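Long-range contacts in membrane-bound protease PH1510 (Pyrococcus horikoshii, PDB 6M4B), which cleaves proteins preferentially near hydrophobic or aromatic residues, degrading casein and a stomatin homolog in vitro, the chain here being its N-terminal serine protease domain: residues I31-E35 with R62-I68; I71-Y75 with A172-L178; L90-L94 with M185-V191. The protein carries 1 engineered substitution. All coordinates share one frame; numbering follows the deposited sequence.

Contact 1 (I31-E35 with R62-I68); sequences ITIAE and RIQQSKI
In the ClpP/crotonase-like fold of this protease domain, E35 and R62 join the C-terminal end of helix 21-36 to that of helix 53-64. The two side chains come from opposite directions. OE1 of E35 takes a nearly straight bond from NH2 of R62 at 2.8 Å (N-H...O 176°), lying in the guanidinium plane although NH2 sits above the plane of the carboxylate, the two planes being 43° apart. A weaker bond runs from NH1 to OE2. R62 reaches this place with CG anti to its backbone N (chi1 -176°) and a bend at chi2. The same NH2 gives a second in-plane bond to OG1 of T32 at 3.1 Å, and CG2 of I31 lies over one face of the guanidinium. OG1 also hydrogen-bonds to O of D28, whose OD1 makes a salt bridge to NE. OE2 of E35 also accepts from the backbone N of K67 at 2.8 Å, using its anti lone pair, and so holds the turn that follows helix 53-64. Beside these polar groups, CB of A34 meets CD1 of I68 at 3.3 Å, tight for two carbons, while CD1 of I31 lies 4.0 Å from CG1 of I63. With both oxygens of E35 engaged and R62 shared between two acids of one helix, the guanidinium is fixed in rotation, and the surrounding charges would favour an ionised carboxylate.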
# COMPACT_ATOMS: atom_id res chain seq x y z
N ILE A 31 -14.43 -2.54 11.39
CA ILE A 31 -13.85 -1.20 11.39
C ILE A 31 -14.91 -0.17 11.01
O ILE A 31 -14.95 0.93 11.57
CB ILE A 31 -12.60 -1.12 10.47
CG1 ILE A 31 -11.49 -2.02 11.01
CG2 ILE A 31 -12.08 0.30 10.36
CD1 ILE A 31 -10.36 -2.31 10.03
N THR A 32 -15.76 -0.50 10.04
CA THR A 32 -16.80 0.46 9.60
C THR A 32 -17.74 0.80 10.76
O THR A 32 -18.01 1.98 11.06
CB THR A 32 -17.63 -0.04 8.38
OG1 THR A 32 -16.73 -0.38 7.32
CG2 THR A 32 -18.55 1.06 7.89
N ILE A 33 -18.16 -0.23 11.47
CA ILE A 33 -19.01 -0.04 12.65
C ILE A 33 -18.35 0.92 13.64
O ILE A 33 -18.93 1.94 14.01
CB ILE A 33 -19.34 -1.38 13.34
CG1 ILE A 33 -20.30 -2.18 12.46
CG2 ILE A 33 -19.98 -1.13 14.70
CD1 ILE A 33 -20.46 -3.64 12.86
N ALA A 34 -17.11 0.62 14.03
CA ALA A 34 -16.40 1.44 14.99
C ALA A 34 -16.21 2.88 14.51
O ALA A 34 -16.27 3.80 15.32
CB ALA A 34 -15.05 0.81 15.30
N GLU A 35 -15.94 3.08 13.21
CA GLU A 35 -15.83 4.45 12.62
C GLU A 35 -17.20 5.18 12.67
O GLU A 35 -17.28 6.33 13.08
CB GLU A 35 -15.41 4.40 11.13
CG GLU A 35 -13.98 4.00 10.81
CD GLU A 35 -13.74 3.80 9.30
OE1 GLU A 35 -14.61 3.27 8.58
OE2 GLU A 35 -12.63 4.13 8.84
N ARG A 62 -7.12 -1.17 4.28
CA ARG A 62 -8.32 -0.75 5.03
C ARG A 62 -7.94 -0.13 6.40
O ARG A 62 -8.45 0.92 6.76
CB ARG A 62 -9.24 -1.93 5.25
CG ARG A 62 -10.56 -1.62 5.92
CD ARG A 62 -11.36 -0.64 5.10
NE ARG A 62 -12.58 -0.28 5.77
CZ ARG A 62 -12.77 0.80 6.53
NH1 ARG A 62 -11.80 1.68 6.79
NH2 ARG A 62 -14.00 0.99 7.03
N ILE A 63 -7.01 -0.77 7.09
CA ILE A 63 -6.49 -0.23 8.34
C ILE A 63 -5.82 1.13 8.11
O ILE A 63 -6.09 2.08 8.85
CB ILE A 63 -5.54 -1.23 8.99
CG1 ILE A 63 -6.36 -2.44 9.45
CG2 ILE A 63 -4.77 -0.60 10.15
CD1 ILE A 63 -5.56 -3.64 9.80
N GLN A 64 -5.03 1.26 7.06
CA GLN A 64 -4.33 2.50 6.84
C GLN A 64 -5.26 3.69 6.58
O GLN A 64 -4.89 4.80 6.90
CB GLN A 64 -3.32 2.38 5.70
CG GLN A 64 -2.07 1.58 6.06
CD GLN A 64 -1.13 1.40 4.87
OE1 GLN A 64 -1.58 1.31 3.72
NE2 GLN A 64 0.18 1.36 5.13
N GLN A 65 -6.39 3.45 5.92
CA GLN A 65 -7.40 4.49 5.63
C GLN A 65 -8.42 4.64 6.77
O GLN A 65 -9.31 5.44 6.67
CB GLN A 65 -8.20 4.17 4.33
CG GLN A 65 -7.41 3.90 3.04
CD GLN A 65 -6.76 5.14 2.45
OE1 GLN A 65 -5.98 5.82 3.10
NE2 GLN A 65 -7.05 5.42 1.19
N SER A 66 -8.34 3.80 7.79
CA SER A 66 -9.27 3.84 8.91
C SER A 66 -9.33 5.22 9.50
O SER A 66 -8.32 5.86 9.69
CB SER A 66 -8.89 2.83 10.02
OG SER A 66 -9.83 2.88 11.09
N LYS A 67 -10.53 5.69 9.79
CA LYS A 67 -10.67 7.00 10.43
C LYS A 67 -10.46 6.92 11.92
O LYS A 67 -10.43 7.95 12.56
CB LYS A 67 -12.05 7.61 10.13
CG LYS A 67 -12.20 7.95 8.65
CD LYS A 67 -13.62 8.31 8.25
CE LYS A 67 -13.71 8.54 6.74
NZ LYS A 67 -15.10 8.49 6.24
N ILE A 68 -10.35 5.71 12.48
CA ILE A 68 -10.01 5.54 13.88
C ILE A 68 -8.82 4.61 14.04
O ILE A 68 -8.56 3.77 13.18
CB ILE A 68 -11.20 4.98 14.70
CG1 ILE A 68 -11.52 3.57 14.28
CG2 ILE A 68 -12.42 5.90 14.53
CD1 ILE A 68 -12.59 2.94 15.13

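Contact 2 (I71-Y75 with A172-L178); sequences IIYVY and ARDINEL
Strand 70-74 faces the start of helix 175-182, the nearest CA pairs, Y73 with L178 and Y75 with D174, being 8.6 and 8.4 Å apart, so the strand's side chains must bridge the distance, some of them to backbone atoms. Y73 spans most of it. Its CG is anti to the backbone N (chi1 -178°), which sends the ring out from the sheet until OH reaches the carbonyl of the residue just after strand 170-171: OH donates to O of A172 at 2.5 Å, a short bond. This oxygen lies at the ring edge, near its plane, but the hydroxyl stands above the carbonyl plane, 53° out of it.

The ring is held from both faces. CD1 of L178 makes a CH-pi contact, 3.6 Å from the centroid and 19° off the normal, and CB of Y75 sits over the centre of the opposite face. CD1 of I175 comes in obliquely, 3.8 Å from CD2 of Y73. L178 also reaches back along the strand, its CD1 touching CG2 of I71 at 4.3 Å, and Y75 turns its ring edge to O of R173.

The helix start carries its own bonds. D174 is the N-cap, its OD1 accepting from N of E177 at 2.8 Å, and OE1 of E177 in turn accepts from N of R173 while its OE2 forms a salt bridge with NH2 of that residue. Residues I43, E45 and A96 of the neighbouring strands complete the floor beneath I175 and L178. A capped helix packed on a parallel sheet, with alternate strand residues pointing into it, is the alpha/beta layering of the ClpP/crotonase fold.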
# COMPACT_ATOMS: atom_id res chain seq x y z
N ILE A 71 -5.90 -1.31 16.61
CA ILE A 71 -4.90 -1.95 17.43
C ILE A 71 -5.00 -3.43 17.10
O ILE A 71 -6.07 -4.02 17.22
CB ILE A 71 -5.13 -1.67 18.92
CG1 ILE A 71 -5.03 -0.16 19.17
CG2 ILE A 71 -4.11 -2.41 19.77
CD1 ILE A 71 -5.40 0.27 20.56
N ILE A 72 -3.87 -4.03 16.71
CA ILE A 72 -3.82 -5.45 16.45
C ILE A 72 -3.25 -6.09 17.71
O ILE A 72 -2.17 -5.72 18.16
CB ILE A 72 -2.98 -5.78 15.19
CG1 ILE A 72 -3.62 -5.15 13.93
CG2 ILE A 72 -2.86 -7.26 15.03
CD1 ILE A 72 -4.98 -5.66 13.56
N TYR A 73 -4.03 -7.01 18.29
CA TYR A 73 -3.72 -7.62 19.55
C TYR A 73 -3.64 -9.11 19.31
O TYR A 73 -4.66 -9.75 19.04
CB TYR A 73 -4.79 -7.31 20.58
CG TYR A 73 -4.58 -7.83 22.02
CD1 TYR A 73 -3.33 -8.16 22.51
CD2 TYR A 73 -5.68 -7.99 22.89
CE1 TYR A 73 -3.15 -8.58 23.81
CE2 TYR A 73 -5.51 -8.44 24.20
CZ TYR A 73 -4.26 -8.70 24.67
OH TYR A 73 -4.06 -9.13 25.98
N VAL A 74 -2.43 -9.62 19.39
CA VAL A 74 -2.19 -11.03 19.16
C VAL A 74 -2.58 -11.78 20.45
O VAL A 74 -1.90 -11.70 21.49
CB VAL A 74 -0.73 -11.34 18.78
CG1 VAL A 74 -0.64 -12.80 18.30
CG2 VAL A 74 -0.25 -10.39 17.68
N TYR A 75 -3.68 -12.50 20.36
CA TYR A 75 -4.43 -12.95 21.53
C TYR A 75 -5.43 -14.03 21.07
O TYR A 75 -5.96 -13.92 19.94
CB TYR A 75 -5.18 -11.74 22.12
CG TYR A 75 -6.04 -12.02 23.32
CD1 TYR A 75 -7.36 -12.48 23.16
CD2 TYR A 75 -5.56 -11.81 24.61
CE1 TYR A 75 -8.17 -12.73 24.27
CE2 TYR A 75 -6.35 -12.07 25.73
CZ TYR A 75 -7.65 -12.52 25.54
OH TYR A 75 -8.42 -12.77 26.61
N ALA A 172 0.69 -7.34 26.80
CA ALA A 172 -0.49 -7.26 27.68
C ALA A 172 -1.26 -8.57 27.81
O ALA A 172 -1.68 -9.17 26.79
CB ALA A 172 -1.45 -6.19 27.17
N ARG A 173 -1.53 -8.93 29.07
CA ARG A 173 -2.21 -10.16 29.48
C ARG A 173 -3.68 -10.15 29.13
O ARG A 173 -4.23 -11.20 28.91
CB ARG A 173 -2.16 -10.31 30.99
CG ARG A 173 -0.77 -10.31 31.62
CD ARG A 173 -0.83 -10.51 33.13
NE ARG A 173 -1.93 -9.80 33.82
CZ ARG A 173 -1.80 -8.66 34.50
NH1 ARG A 173 -2.89 -8.12 35.08
NH2 ARG A 173 -0.60 -8.05 34.59
N ASP A 174 -4.30 -8.97 29.10
CA ASP A 174 -5.72 -8.85 28.75
C ASP A 174 -6.06 -7.45 28.29
O ASP A 174 -5.19 -6.59 28.22
CB ASP A 174 -6.63 -9.23 29.95
CG ASP A 174 -6.28 -8.46 31.24
OD1 ASP A 174 -5.84 -7.29 31.17
OD2 ASP A 174 -6.44 -9.05 32.32
N ILE A 175 -7.31 -7.29 27.87
CA ILE A 175 -7.80 -6.06 27.36
C ILE A 175 -7.52 -4.92 28.33
O ILE A 175 -7.05 -3.86 27.94
CB ILE A 175 -9.29 -6.14 26.97
CG1 ILE A 175 -9.51 -7.02 25.71
CG2 ILE A 175 -9.82 -4.75 26.67
CD1 ILE A 175 -8.82 -6.53 24.44
N ASN A 176 -7.78 -5.13 29.59
CA ASN A 176 -7.58 -4.08 30.59
C ASN A 176 -6.09 -3.64 30.73
O ASN A 176 -5.79 -2.43 30.78
CB ASN A 176 -8.14 -4.59 31.92
CG ASN A 176 -8.44 -3.48 32.92
OD1 ASN A 176 -9.60 -2.97 33.04
ND2 ASN A 176 -7.41 -3.10 33.66
N GLU A 177 -5.16 -4.60 30.75
CA GLU A 177 -3.73 -4.24 30.76
C GLU A 177 -3.34 -3.55 29.42
O GLU A 177 -2.56 -2.63 29.41
CB GLU A 177 -2.82 -5.44 31.11
CG GLU A 177 -1.44 -4.97 31.56
CD GLU A 177 -0.41 -6.08 31.94
OE1 GLU A 177 -0.25 -7.13 31.27
OE2 GLU A 177 0.34 -5.84 32.91
N LEU A 178 -3.93 -3.98 28.30
CA LEU A 178 -3.65 -3.35 26.98
C LEU A 178 -4.04 -1.85 26.99
O LEU A 178 -3.18 -0.96 26.73
CB LEU A 178 -4.33 -4.11 25.83
CG LEU A 178 -4.13 -3.64 24.37
CD1 LEU A 178 -4.54 -4.71 23.40
CD2 LEU A 178 -4.98 -2.41 24.05

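Contact 3 (L90-L94 with M185-V191); sequences LGSHL and MKTKIPV
The ring of H93 reaches the 185-191 loop with CG anti to the carbonyl carbon (chi1 -63°), and I189 meets it with CG1 set between its own backbone N and carbonyl carbon (chi1 57°). In this ClpP/crotonase-like alpha/beta fold, the pair joins the turn between helix 84-90 and strand 94-97 to the loop that follows helix 175-182. CG1 of I189 lies over one face of the imidazole in a CH-pi contact, 3.8 Å from the centroid and nearest to CD2. CG2 of V191 approaches obliquely, 3.4 Å from NE2, and CB of T187 comes to the ring edge. NE2 gives a weak, bent bond to O of P190 at 3.3 Å (N-H...O 135°).

The backbone supplies the firmer tie. N of K188 donates to O of H93 at 2.8 Å, in the carbonyl plane and on a lone pair, and CA of T187 adds a C-H...O contact to the same oxygen. OG1 of T187 donates to O of I189, which braces the loop beside the ring. Cutting H93 back to an alanine is likely to leave I189 and V191 without the ring they pack on and O of P190 without its weak donor.

At one end of the contact, L94 crosses M185 at about a right angle, with CD1 3.9 Å from SD. K186 packs on K124, the active-site proton donor/acceptor, and P190 on I125, both of the second subunit. Near the start of 90-94, CD1 of I189 sits 3.2 Å from the carbonyl O of G91.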
# COMPACT_ATOMS: atom_id res chain seq x y z
N LEU A 90 2.00 -5.16 11.40
CA LEU A 90 2.89 -4.05 11.01
C LEU A 90 2.21 -2.89 10.33
O LEU A 90 2.70 -1.76 10.40
CB LEU A 90 4.07 -4.53 10.19
CG LEU A 90 4.98 -5.49 10.90
CD1 LEU A 90 5.94 -6.11 9.91
CD2 LEU A 90 5.76 -4.76 12.00
N GLY A 91 1.07 -3.14 9.71
CA GLY A 91 0.31 -2.08 9.05
C GLY A 91 -0.61 -1.29 9.95
O GLY A 91 -1.28 -0.36 9.49
N SER A 92 -0.60 -1.58 11.23
CA SER A 92 -1.61 -1.08 12.15
C SER A 92 -1.05 0.01 13.04
O SER A 92 0.17 0.22 13.14
CB SER A 92 -2.17 -2.23 13.00
OG SER A 92 -1.33 -2.50 14.12
N HIS A 93 -1.97 0.71 13.70
CA HIS A 93 -1.64 1.87 14.52
C HIS A 93 -0.88 1.54 15.78
O HIS A 93 -0.17 2.38 16.30
CB HIS A 93 -2.93 2.61 14.85
CG HIS A 93 -3.60 3.17 13.65
ND1 HIS A 93 -4.51 2.44 12.91
CD2 HIS A 93 -3.50 4.38 13.04
CE1 HIS A 93 -4.94 3.18 11.89
NE2 HIS A 93 -4.33 4.35 11.95
N LEU A 94 -1.09 0.33 16.30
CA LEU A 94 -0.46 -0.13 17.52
C LEU A 94 -0.54 -1.66 17.56
O LEU A 94 -1.54 -2.22 17.16
CB LEU A 94 -1.19 0.45 18.74
CG LEU A 94 -0.36 0.51 20.03
CD1 LEU A 94 0.56 1.68 19.92
CD2 LEU A 94 -1.20 0.71 21.29
N MET A 185 -0.16 6.75 24.47
CA MET A 185 0.76 6.57 23.36
C MET A 185 0.17 7.06 22.03
O MET A 185 -1.07 7.09 21.83
CB MET A 185 1.57 5.24 23.40
CG MET A 185 0.93 3.89 23.43
SD MET A 185 2.21 2.63 23.29
CE MET A 185 3.04 2.23 24.85
N LYS A 186 1.04 7.61 21.20
CA LYS A 186 0.67 7.98 19.84
C LYS A 186 0.55 6.78 18.93
O LYS A 186 1.25 5.80 19.06
CB LYS A 186 1.69 8.94 19.24
CG LYS A 186 1.91 10.16 20.10
CD LYS A 186 2.75 11.22 19.44
CE LYS A 186 1.96 12.50 19.23
NZ LYS A 186 2.88 13.64 19.39
N THR A 187 -0.36 6.88 17.97
CA THR A 187 -0.47 5.89 16.95
C THR A 187 0.84 5.89 16.18
O THR A 187 1.50 6.91 16.06
CB THR A 187 -1.64 6.17 15.99
OG1 THR A 187 -1.55 7.50 15.46
CG2 THR A 187 -2.95 6.01 16.73
N LYS A 188 1.24 4.74 15.69
CA LYS A 188 2.51 4.65 15.01
C LYS A 188 2.42 5.04 13.54
O LYS A 188 3.43 5.32 12.93
CB LYS A 188 3.12 3.24 15.14
CG LYS A 188 3.53 2.82 16.55
CD LYS A 188 4.32 3.81 17.39
CE LYS A 188 5.64 4.29 16.80
NZ LYS A 188 6.68 3.25 16.85
N ILE A 189 1.23 5.04 12.99
CA ILE A 189 0.97 5.54 11.65
C ILE A 189 -0.13 6.61 11.80
O ILE A 189 -0.84 6.65 12.80
CB ILE A 189 0.53 4.43 10.66
CG1 ILE A 189 -0.72 3.70 11.13
CG2 ILE A 189 1.63 3.43 10.44
CD1 ILE A 189 -1.32 2.73 10.11
N PRO A 190 -0.24 7.52 10.84
CA PRO A 190 -1.27 8.56 10.95
C PRO A 190 -2.72 8.03 10.88
O PRO A 190 -2.97 6.94 10.36
CB PRO A 190 -0.98 9.48 9.73
CG PRO A 190 0.34 9.06 9.20
CD PRO A 190 0.53 7.62 9.59
N VAL A 191 -3.62 8.78 11.45
CA VAL A 191 -5.07 8.60 11.29
C VAL A 191 -5.45 9.89 10.58
O VAL A 191 -5.24 10.96 11.18
CB VAL A 191 -5.80 8.48 12.65
CG1 VAL A 191 -7.31 8.33 12.48
CG2 VAL A 191 -5.26 7.29 13.41

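All three contacts lie in one protease domain, grouped around its parallel sheet. Contact 1 closes before the other two open, and its second segment runs almost directly into strand 70-74 of contact 2. Contacts 2 and 3 alternate along the chain and meet where strand 70-74 pairs with strand 94-97, N of I72 lying 3.0 Å from O of L94, a probable hydrogen bond. Their centres are about 15 Å apart, those of contacts 1 and 2 about 19 Å, those of contacts 1 and 3 about 12 Å, and I63 packs on G91, S92 and H93. Contacts 1 and 3 both touch the second subunit, so both take part in the homodimer interface.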